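Local coordinates for protein vinylacetyl-CoA Delta-isomerase (Nitrosopumilus maritimus SCM1, PDB 6VJR) that binds FAD, a [4Fe-4S] cluster and ferric iron, is an oxygen-tolerant 4-hydroxybutyryl-CoA dehydratase, and probably also isomerises vinylacetyl-CoA, at residues I73-S76 with A77-V81; C287-R290 with R291-C295; M329-L332 with N333-F337; A362-C365 with K366-T370. All coordinates share one frame; numbering follows the deposited sequence. Where two conformers were deposited one is given.

Contact 1. Residues I73-S76 with A77-V81; sequences IAES and AEDLV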
loop_
_atom_site.group_PDB
_atom_site.type_symbol
_atom_site.label_atom_id
_atom_site.label_comp_id
_atom_site.label_asym_id
_atom_site.label_seq_id
_atom_site.Cartn_x
_atom_site.Cartn_y
_atom_site.Cartn_z
ATOM N N ILE A 73 -8.181 -35.991 13.045
ATOM C CA ILE A 73 -7.247 -36.133 11.941
ATOM C C ILE A 73 -8.099 -36.076 10.657
ATOM O O ILE A 73 -8.982 -36.895 10.417
ATOM C CB ILE A 73 -6.427 -37.421 12.020
ATOM C CG1 ILE A 73 -5.627 -37.590 13.336
ATOM C CG2 ILE A 73 -5.555 -37.545 10.792
ATOM C CD1 ILE A 73 -4.578 -36.561 13.619
ATOM N N ALA A 74 -7.879 -35.004 9.894
ATOM C CA ALA A 74 -8.768 -34.645 8.786
ATOM C C ALA A 74 -8.795 -35.738 7.727
ATOM O O ALA A 74 -7.758 -36.177 7.269
ATOM C CB ALA A 74 -8.301 -33.338 8.181
ATOM N N GLU A 75 -10.010 -36.150 7.353
ATOM C CA GLU A 75 -10.234 -37.301 6.501
ATOM C C GLU A 75 -10.669 -36.893 5.094
ATOM O O GLU A 75 -10.878 -37.769 4.264
ATOM C CB GLU A 75 -11.286 -38.266 7.077
ATOM C CG GLU A 75 -11.002 -38.696 8.508
ATOM C CD GLU A 75 -11.927 -39.721 9.151
ATOM O OE1 GLU A 75 -12.862 -40.201 8.465
ATOM O OE2 GLU A 75 -11.697 -40.034 10.363
ATOM N N SER A 76 -10.738 -35.576 4.831
ATOM C CA SER A 76 -11.318 -35.048 3.606
ATOM C C SER A 76 -10.957 -33.572 3.511
ATOM O O SER A 76 -10.600 -33.001 4.527
ATOM C CB SER A 76 -12.801 -35.209 3.521
ATOM O OG SER A 76 -13.460 -34.448 4.527
ATOM N N ALA A 77 -11.144 -32.966 2.329
ATOM C CA ALA A 77 -10.990 -31.508 2.191
ATOM C C ALA A 77 -12.089 -30.810 2.999
ATOM O O ALA A 77 -11.834 -29.809 3.658
ATOM C CB ALA A 77 -10.978 -31.080 0.755
ATOM N N GLU A 78 -13.279 -31.420 3.062
ATOM C CA GLU A 78 -14.375 -30.864 3.847
ATOM C C GLU A 78 -13.969 -30.722 5.316
ATOM O O GLU A 78 -14.288 -29.706 5.964
ATOM C CB GLU A 78 -15.617 -31.746 3.774
ATOM C CG GLU A 78 -16.830 -31.180 4.498
ATOM C CD GLU A 78 -18.044 -32.098 4.378
ATOM O OE1 GLU A 78 -19.153 -31.627 4.690
ATOM O OE2 GLU A 78 -17.902 -33.286 3.961
ATOM N N ASP A 79 -13.231 -31.715 5.853
ATOM C CA ASP A 79 -12.740 -31.672 7.223
ATOM C C ASP A 79 -11.806 -30.474 7.437
ATOM O O ASP A 79 -11.840 -29.871 8.507
ATOM C CB ASP A 79 -12.108 -32.981 7.648
ATOM C CG ASP A 79 -13.076 -34.108 8.010
ATOM O OD1 ASP A 79 -14.303 -33.832 8.008
ATOM O OD2 ASP A 79 -12.611 -35.280 8.219
ATOM N N LEU A 80 -10.934 -30.173 6.469
ATOM C CA LEU A 80 -10.064 -29.003 6.545
ATOM C C LEU A 80 -10.860 -27.707 6.555
ATOM O O LEU A 80 -10.580 -26.777 7.316
ATOM C CB LEU A 80 -9.089 -29.063 5.395
ATOM C CG LEU A 80 -8.111 -30.227 5.362
ATOM C CD1 LEU A 80 -7.311 -30.213 4.066
ATOM C CD2 LEU A 80 -7.219 -30.228 6.585
ATOM N N VAL A 81 -11.829 -27.627 5.667
ATOM C CA VAL A 81 -12.718 -26.487 5.626
ATOM C C VAL A 81 -13.462 -26.282 6.944
ATOM O O VAL A 81 -13.572 -25.161 7.440
ATOM C CB VAL A 81 -13.686 -26.552 4.450
ATOM C CG1 VAL A 81 -14.686 -25.412 4.517
ATOM C CG2 VAL A 81 -12.939 -26.530 3.145
HETATM O O HOH W 1 -15.589 -35.574 5.342
#
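Between Glu75 and Asp79 the chain leaves an irregular loop, with Ser76 extended, and enters helix 77-94 at Ala77, so that Ser76 takes the N-cap. This is a side-chain N-cap: Ser76 OG accepts from Asp79 N at 3.0 Å, giving a first-turn NH, which has only a weak bond to Ser76 O, a sounder acceptor. Serine suits the place because its short side chain, with OG set between the backbone N and the carbonyl carbon (chi1 65°), brings OG to the NH of Asp79. Ser76 O begins the helical bonding with two weak hydrogen bonds, one from Asp79 N and one at 3.4 Å from Leu80 N.

Asp79 in turn holds the loop. Its OD2 takes the backbone NH of Glu75 at 2.9 Å, on the anti side of the carboxylate and 18° out of its plane. OD2 is also bonded to His72 NE2, so two donors grip the same oxygen and should stabilise its negative charge. The Glu75 side chain crosses that of Asp79 at a slant and runs off, extended, towards Ser61 OG; this keeps Glu75 OE1 4.9 Å from Asp79 OD2, which probably eases the repulsion of like charges. On the buried side apolar groups meet: a small Ala74 lets the branched Leu80 fold against the incoming loop, where Ala74 CB lies 3.7 Å from Leu80 CD2.

Contact 2. Residues C287-R290 with R291-C295; sequences CYHR and RSYVC. With FE (Fe (III) ion), chain I; SF4 (iron/sulfur cluster), chain E.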
loop_
_atom_site.group_PDB
_atom_site.type_symbol
_atom_site.label_atom_id
_atom_site.label_comp_id
_atom_site.label_asym_id
_atom_site.label_seq_id
_atom_site.Cartn_x
_atom_site.Cartn_y
_atom_site.Cartn_z
ATOM N N CYS A 287 2.295 -25.763 6.862
ATOM C CA CYS A 287 1.270 -25.775 5.832
ATOM C C CYS A 287 -0.110 -25.658 6.481
ATOM O O CYS A 287 -0.915 -24.823 6.073
ATOM C CB CYS A 287 1.389 -27.069 5.039
ATOM S SG CYS A 287 0.209 -27.230 3.684
ATOM N N TYR A 288 -0.423 -26.541 7.441
ATOM C CA TYR A 288 -1.696 -26.429 8.124
ATOM C C TYR A 288 -1.829 -25.095 8.840
ATOM O O TYR A 288 -2.867 -24.404 8.767
ATOM C CB TYR A 288 -1.880 -27.547 9.141
ATOM C CG TYR A 288 -2.122 -28.950 8.584
ATOM C CD1 TYR A 288 -3.273 -29.282 7.897
ATOM C CD2 TYR A 288 -1.133 -29.918 8.679
ATOM C CE1 TYR A 288 -3.464 -30.549 7.405
ATOM C CE2 TYR A 288 -1.326 -31.200 8.212
ATOM C CZ TYR A 288 -2.462 -31.501 7.495
ATOM O OH TYR A 288 -2.661 -32.776 7.022
ATOM N N HIS A 289 -0.816 -24.793 9.649
ATOM C CA HIS A 289 -0.971 -23.704 10.595
ATOM C C HIS A 289 -1.070 -22.338 9.899
ATOM O O HIS A 289 -1.812 -21.474 10.379
ATOM C CB HIS A 289 0.090 -23.728 11.678
ATOM C CG HIS A 289 -0.342 -22.972 12.887
ATOM N ND1 HIS A 289 -1.440 -23.294 13.652
ATOM C CD2 HIS A 289 0.154 -21.834 13.414
ATOM C CE1 HIS A 289 -1.572 -22.348 14.605
ATOM N NE2 HIS A 289 -0.604 -21.451 14.475
ATOM N N ARG A 290 -0.400 -22.178 8.759
ATOM C CA ARG A 290 -0.417 -20.919 8.014
ATOM C C ARG A 290 -1.823 -20.594 7.505
ATOM O O ARG A 290 -2.135 -19.442 7.273
ATOM C CB ARG A 290 0.646 -20.936 6.917
ATOM C CG ARG A 290 2.013 -20.658 7.525
ATOM C CD ARG A 290 3.161 -20.711 6.579
ATOM N NE ARG A 290 4.417 -20.522 7.301
ATOM C CZ ARG A 290 5.593 -20.935 6.866
ATOM N NH1 ARG A 290 5.746 -21.306 5.617
ATOM N NH2 ARG A 290 6.597 -21.017 7.696
ATOM N N ARG A 291 -2.729 -21.579 7.397
ATOM C CA ARG A 291 -4.111 -21.233 7.089
ATOM C C ARG A 291 -5.100 -21.455 8.242
ATOM O O ARG A 291 -6.295 -21.149 8.090
ATOM C CB ARG A 291 -4.619 -21.793 5.775
ATOM C CG ARG A 291 -4.518 -23.266 5.533
ATOM C CD ARG A 291 -5.681 -24.117 6.088
ATOM N NE ARG A 291 -5.465 -24.542 7.467
ATOM C CZ ARG A 291 -6.140 -25.556 8.067
ATOM N NH1 ARG A 291 -7.194 -26.154 7.482
ATOM N NH2 ARG A 291 -5.775 -25.931 9.274
ATOM N N SER A 292 -4.606 -21.849 9.423
ATOM C CA SER A 292 -5.369 -21.729 10.652
ATOM C C SER A 292 -5.604 -20.279 11.038
ATOM O O SER A 292 -6.501 -19.996 11.853
ATOM C CB SER A 292 -4.734 -22.569 11.756
ATOM O OG SER A 292 -4.980 -23.950 11.459
ATOM N N TYR A 293 -4.825 -19.373 10.422
ATOM C CA TYR A 293 -4.970 -17.928 10.638
ATOM C C TYR A 293 -6.299 -17.366 10.141
ATOM O O TYR A 293 -6.566 -16.193 10.349
ATOM C CB TYR A 293 -3.779 -17.097 10.121
ATOM C CG TYR A 293 -2.589 -17.388 11.005
ATOM C CD1 TYR A 293 -2.375 -16.650 12.160
ATOM C CD2 TYR A 293 -1.727 -18.423 10.718
ATOM C CE1 TYR A 293 -1.387 -16.974 13.057
ATOM C CE2 TYR A 293 -0.722 -18.767 11.599
ATOM C CZ TYR A 293 -0.591 -18.075 12.785
ATOM O OH TYR A 293 0.311 -18.473 13.688
ATOM N N VAL A 294 -7.177 -18.197 9.578
ATOM C CA VAL A 294 -8.589 -17.854 9.475
ATOM C C VAL A 294 -9.169 -17.436 10.837
ATOM O O VAL A 294 -10.113 -16.645 10.913
ATOM C CB VAL A 294 -9.344 -19.024 8.862
ATOM C CG1 VAL A 294 -10.853 -18.936 9.066
ATOM C CG2 VAL A 294 -8.990 -19.136 7.401
ATOM N N CYS A 295 -8.574 -17.926 11.927
ATOM C CA CYS A 295 -9.009 -17.520 13.265
ATOM C C CYS A 295 -8.988 -15.982 13.394
ATOM O O CYS A 295 -9.878 -15.377 13.987
ATOM C CB CYS A 295 -8.191 -18.189 14.367
ATOM S SG CYS A 295 -6.452 -17.668 14.397
HETATM FE FE FE I . -0.154 -19.414 15.386
HETATM FE FE1 SF4 E . -3.028 -19.661 16.323
HETATM FE FE2 SF4 E . -5.315 -18.146 16.165
HETATM FE FE3 SF4 E . -4.499 -18.994 18.485
HETATM FE FE4 SF4 E . -5.664 -20.715 16.790
HETATM S S1 SF4 E . -6.660 -19.019 17.861
HETATM S S2 SF4 E . -3.692 -21.080 18.014
HETATM S S3 SF4 E . -4.775 -19.930 14.782
HETATM S S4 SF4 E . -3.307 -17.610 17.125
#
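Tyr288 and Arg291 make the tightly held part of this contact, in the last turn of helix 278-292. Tyr288 O accepts from Arg291 N at 3.1 Å and from Arg291 NE at 2.9 Å; NE sits on a lone pair in the carbonyl plane, whereas N lies well above it. The arginine can double back because its chain starts between the backbone N and the carbonyl carbon (chi1 55°) and bends again at chi2 and chi3. A long, flexible cation thus supplies a side-chain donor to a carbonyl where the helix is weakly bonded, and Arg291 NH1 goes on to Gln83 and Ser344. Ser292 N bonds to His289 O at 3.0 Å.

An iron ion joins His289 and Tyr293, four residues apart. His289 NE2 binds the iron(III) ion at 2.3 Å and Tyr293 OH binds it at 2.0 Å, with Glu443 as another ligand; imidazole nitrogen and phenol oxygen both suit iron. The two rings meet obliquely, their planes 75° apart, and His289 ND1 is held by Asp105.

The looser side is the type I turn Ser292 to Cys295. There Val294 and Cys295 do not touch residues 287-290; Cys295 SG instead binds the iron FE2 of the [4Fe-4S] cluster at 2.2 Å. No side of the contact faces solvent: helix 77-94 packs on Tyr288 and Arg291, helix 101-121 on Tyr288 and His289, and helix 359-369 on Arg290, Arg291 and Tyr293.

Contact 3. Residues M329-L332 with N333-F337; sequences MTHL and NETIF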
loop_
_atom_site.group_PDB
_atom_site.type_symbol
_atom_site.label_atom_id
_atom_site.label_comp_id
_atom_site.label_asym_id
_atom_site.label_seq_id
_atom_site.Cartn_x
_atom_site.Cartn_y
_atom_site.Cartn_z
ATOM N N MET A 329 -11.934 -2.495 5.933
ATOM C CA MET A 329 -11.585 -3.453 6.969
ATOM C C MET A 329 -12.196 -4.798 6.544
ATOM O O MET A 329 -11.574 -5.844 6.668
ATOM C CB MET A 329 -12.127 -2.971 8.323
ATOM C CG MET A 329 -11.472 -1.695 8.864
ATOM S SD MET A 329 -12.376 -0.924 10.222
ATOM C CE MET A 329 -11.879 -1.917 11.633
ATOM N N THR A 330 -13.456 -4.744 6.130
ATOM C CA THR A 330 -14.176 -5.970 5.783
ATOM C C THR A 330 -13.513 -6.684 4.597
ATOM O O THR A 330 -13.288 -7.913 4.626
ATOM C CB THR A 330 -15.642 -5.642 5.443
ATOM O OG1 THR A 330 -16.299 -5.119 6.598
ATOM C CG2 THR A 330 -16.389 -6.861 4.988
ATOM N N HIS A 331 -13.144 -5.907 3.575
ATOM C CA HIS A 331 -12.503 -6.430 2.374
ATOM C C HIS A 331 -11.165 -7.111 2.702
ATOM O O HIS A 331 -10.893 -8.243 2.298
ATOM C CB HIS A 331 -12.243 -5.278 1.390
ATOM C CG HIS A 331 -11.397 -5.727 0.256
ATOM N ND1 HIS A 331 -11.800 -6.608 -0.720
ATOM C CD2 HIS A 331 -10.156 -5.424 -0.022
ATOM C CE1 HIS A 331 -10.763 -6.892 -1.503
ATOM N NE2 HIS A 331 -9.747 -6.126 -1.123
ATOM N N LEU A 332 -10.329 -6.451 3.495
ATOM C CA LEU A 332 -9.034 -7.049 3.870
ATOM C C LEU A 332 -9.225 -8.334 4.691
ATOM O O LEU A 332 -8.546 -9.348 4.517
ATOM C CB LEU A 332 -8.238 -6.006 4.644
ATOM C CG LEU A 332 -7.840 -4.741 3.884
ATOM C CD1 LEU A 332 -7.082 -3.795 4.789
ATOM C CD2 LEU A 332 -6.971 -5.096 2.676
ATOM N N ASN A 333 -10.170 -8.268 5.612
ATOM C CA ASN A 333 -10.488 -9.406 6.473
ATOM C C ASN A 333 -10.970 -10.607 5.647
ATOM O O ASN A 333 -10.498 -11.730 5.825
ATOM C CB ASN A 333 -11.515 -8.990 7.528
ATOM C CG ASN A 333 -11.589 -9.941 8.697
ATOM O OD1 ASN A 333 -10.563 -10.311 9.279
ATOM N ND2 ASN A 333 -12.806 -10.295 9.085
ATOM N N GLU A 334 -11.841 -10.354 4.676
ATOM C CA GLU A 334 -12.355 -11.441 3.855
ATOM C C GLU A 334 -11.320 -11.987 2.888
ATOM O O GLU A 334 -11.374 -13.139 2.478
ATOM C CB GLU A 334 -13.618 -11.062 3.111
ATOM C CG GLU A 334 -14.757 -10.685 4.046
ATOM C CD GLU A 334 -15.257 -11.736 5.021
ATOM O OE1 GLU A 334 -15.008 -12.957 4.829
ATOM O OE2 GLU A 334 -15.985 -11.295 5.945
ATOM N N THR A 335 -10.350 -11.155 2.511
ATOM C CA THR A 335 -9.259 -11.592 1.650
ATOM C C THR A 335 -8.481 -12.717 2.367
ATOM O O THR A 335 -8.082 -13.712 1.774
ATOM C CB THR A 335 -8.365 -10.390 1.278
ATOM O OG1 THR A 335 -9.097 -9.498 0.442
ATOM C CG2 THR A 335 -7.195 -10.832 0.411
ATOM N N ILE A 336 -8.195 -12.533 3.663
ATOM C CA ILE A 336 -7.525 -13.551 4.459
ATOM C C ILE A 336 -8.394 -14.799 4.506
ATOM O O ILE A 336 -7.903 -15.938 4.293
ATOM C CB ILE A 336 -7.202 -13.028 5.871
ATOM C CG1 ILE A 336 -6.201 -11.901 5.783
ATOM C CG2 ILE A 336 -6.722 -14.173 6.754
ATOM C CD1 ILE A 336 -6.172 -11.052 7.034
ATOM N N PHE A 337 -9.668 -14.591 4.836
ATOM C CA PHE A 337 -10.546 -15.742 4.951
ATOM C C PHE A 337 -10.548 -16.568 3.662
ATOM O O PHE A 337 -10.494 -17.818 3.698
ATOM C CB PHE A 337 -11.969 -15.240 5.246
ATOM C CG PHE A 337 -12.983 -16.354 5.350
ATOM C CD1 PHE A 337 -12.957 -17.234 6.413
ATOM C CD2 PHE A 337 -13.980 -16.503 4.380
ATOM C CE1 PHE A 337 -13.870 -18.293 6.480
ATOM C CE2 PHE A 337 -14.865 -17.560 4.462
ATOM C CZ PHE A 337 -14.813 -18.427 5.516
#
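His331 O is gripped twice by Thr335, by its backbone N at 3.0 Å and by its hydroxyl OG1 at 2.9 Å, and the two donors reach it from opposite faces of the carbonyl plane. This is a common way for a threonine to settle inside an alpha-helix, here helix 320-345 of the C-terminal, acyl-CoA dehydrogenase-like region: with OG1 anti to its own carbonyl carbon (chi1 -67°), the hydroxyl swings back to the carbonyl one turn earlier. The same OG1 lies over one face of the His331 imidazole, 3.6 Å above the plane and offset toward the rim, so the ring is partly covered by its neighbour one turn on.

Both residues serve the subunit interface. Asn368 of the second subunit bonds to His331 NE2 through its OD1 and to Thr335 OG1 through its ND2, and His367 of that subunit meets the His331 ring edge-to-face. A histidine and a threonine together match the two ends of one amide.

The remaining links are regular helical bonds, such as Asn333 N to Met329 O at 3.0 Å. Glu334 is bent at chi2 (-61°), which lets its carboxylate turn to Arg88 in a salt bridge and to Tyr490 of the second subunit. That bend also tucks the aliphatic part of the glutamate against the backbone, where Glu334 CG sits 3.2 Å from Thr330 O.

Contact 4. Residues A362-C365 with K366-T370; sequences AQVC and KHNVT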
loop_
_atom_site.group_PDB
_atom_site.type_symbol
_atom_site.label_atom_id
_atom_site.label_comp_id
_atom_site.label_asym_id
_atom_site.label_seq_id
_atom_site.Cartn_x
_atom_site.Cartn_y
_atom_site.Cartn_z
ATOM N N ALA A 362 -1.832 -21.686 1.512
ATOM C CA ALA A 362 -1.571 -21.416 2.916
ATOM C C ALA A 362 -0.550 -20.281 3.049
ATOM O O ALA A 362 -0.674 -19.462 3.946
ATOM C CB ALA A 362 -1.105 -22.632 3.638
ATOM N N GLN A 363 0.498 -20.270 2.221
ATOM C CA GLN A 363 1.508 -19.205 2.316
ATOM C C GLN A 363 0.852 -17.864 2.076
ATOM O O GLN A 363 1.177 -16.862 2.719
ATOM C CB GLN A 363 2.648 -19.418 1.331
ATOM C CG GLN A 363 3.300 -20.783 1.361
ATOM C CD GLN A 363 3.719 -21.192 2.736
ATOM O OE1 GLN A 363 4.269 -20.383 3.513
ATOM N NE2 GLN A 363 3.494 -22.468 3.029
ATOM N N VAL A 364 -0.026 -17.824 1.086
ATOM C CA VAL A 364 -0.721 -16.597 0.737
ATOM C C VAL A 364 -1.631 -16.112 1.870
ATOM O O VAL A 364 -1.701 -14.937 2.174
ATOM C CB VAL A 364 -1.486 -16.864 -0.577
ATOM C CG1 VAL A 364 -2.410 -15.694 -0.870
ATOM C CG2 VAL A 364 -0.542 -17.156 -1.740
ATOM N N CYS A 365 -2.362 -17.034 2.506
ATOM C CA CYS A 365 -3.186 -16.702 3.652
ATOM C C CYS A 365 -2.323 -16.031 4.726
ATOM O O CYS A 365 -2.556 -14.903 5.162
ATOM C CB CYS A 365 -3.877 -17.937 4.187
ATOM S SG CYS A 365 -4.895 -17.615 5.652
ATOM N N LYS A 366 -1.293 -16.720 5.167
ATOM C CA LYS A 366 -0.455 -16.218 6.252
ATOM C C LYS A 366 0.256 -14.927 5.843
ATOM O O LYS A 366 0.387 -14.020 6.656
ATOM C CB LYS A 366 0.532 -17.318 6.639
ATOM C CG LYS A 366 1.758 -16.773 7.315
ATOM C CD LYS A 366 1.531 -16.303 8.740
ATOM C CE LYS A 366 2.848 -15.922 9.275
ATOM N NZ LYS A 366 2.840 -15.320 10.588
ATOM N N HIS A 367 0.752 -14.853 4.609
ATOM C CA HIS A 367 1.474 -13.634 4.220
ATOM C C HIS A 367 0.570 -12.413 4.302
ATOM O O HIS A 367 1.017 -11.337 4.742
ATOM C CB HIS A 367 2.213 -13.798 2.903
ATOM C CG HIS A 367 3.450 -12.981 2.824
ATOM N ND1 HIS A 367 4.487 -13.191 3.712
ATOM C CD2 HIS A 367 3.826 -11.957 2.044
ATOM C CE1 HIS A 367 5.485 -12.342 3.390
ATOM N NE2 HIS A 367 5.097 -11.585 2.402
ATOM N N ASN A 368 -0.690 -12.561 3.870
ATOM C CA ASN A 368 -1.663 -11.497 4.040
ATOM C C ASN A 368 -1.916 -11.185 5.518
ATOM O O ASN A 368 -2.143 -10.027 5.889
ATOM C CB ASN A 368 -2.915 -11.728 3.212
ATOM C CG ASN A 368 -2.646 -11.543 1.741
ATOM O OD1 ASN A 368 -2.007 -10.557 1.330
ATOM N ND2 ASN A 368 -3.140 -12.448 0.914
ATOM N N VAL A 369 -2.029 -12.243 6.336
ATOM C CA VAL A 369 -2.184 -12.091 7.784
ATOM C C VAL A 369 -1.074 -11.222 8.391
ATOM O O VAL A 369 -1.317 -10.499 9.361
ATOM C CB VAL A 369 -2.299 -13.478 8.448
ATOM C CG1 VAL A 369 -2.113 -13.470 9.954
ATOM C CG2 VAL A 369 -3.628 -14.102 8.083
ATOM N N THR A 370 0.153 -11.282 7.839
ATOM C CA THR A 370 1.283 -10.499 8.375
ATOM C C THR A 370 1.107 -8.999 8.128
ATOM O O THR A 370 1.833 -8.200 8.751
ATOM C CB THR A 370 2.667 -10.961 7.892
ATOM O OG1 THR A 370 2.860 -10.539 6.537
ATOM C CG2 THR A 370 2.890 -12.463 8.091
#
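Backbone hydrogen bonds carry most of the contact between residues 362-365 and 366-370. Lys366 N bonds to Ala362 O at 3.1 Å, and His367 N comes closer still to Gln363 O, at 2.8 Å. Asn368 N to Val364 O and Val369 N to Cys365 O continue the same pattern.

Side-chain packing adds less. Val364 and Asn368 lie alongside each other and point the same way, Val364 CG1 being 3.8 Å from Asn368 ND2. Valine offers an apolar methyl, CG1, beside the amide without competing for its polar atoms, which turn to the second subunit. The small thiol of Cys365 fits against helix 320-345, touching Ile336 and Ala339.

Residues 362-369 belong to helix 359-369, in the helical C-terminal region related to the acyl-CoA dehydrogenases. Thr370 OG1 donates to His367 O at 2.7 Å, alongside the backbone bond from Thr370 N to Lys366 O, and the same hydroxyl stands 4.2 Å above one face of the His367 ring.

Longer polar side chains turn outward. Lys366, modelled in two conformers, leaves with CG anti to the backbone N (chi1 157°) and bends at chi2, its NZ bonding to Ser444 O and Gly447 O while the chain makes a cation-pi contact with Tyr293. Gln363, able to donate and accept with one amide, gives its OE1 to Arg290 and its NE2 to Asp359. His367 uses both ring nitrogens, ND1 with Gln454 and NE2 with Arg455, which fixes the rotation of the imidazole.

How the contacts relate
Each contact is a local one within an unbroken piece of chain, so none closes a long loop and they follow in series without nesting or crossing. Contact 1 starts helix 77-94, and its Leu80 rests on contact 2 at the end of helix 278-292, joining the N-terminal and C-terminal family regions. Contact 2 is the hub: Val294 packs on Phe337 of contact 3, and the CB of Arg290 packs on the backbone O of Ala362 in contact 4. Contacts 3 and 4 pack on each other where Ile336 lies against Asn368 CB, tying helix 320-345 to helix 359-369. Both also touch the second subunit, whereas contacts 1 and 2 meet no other protein chain.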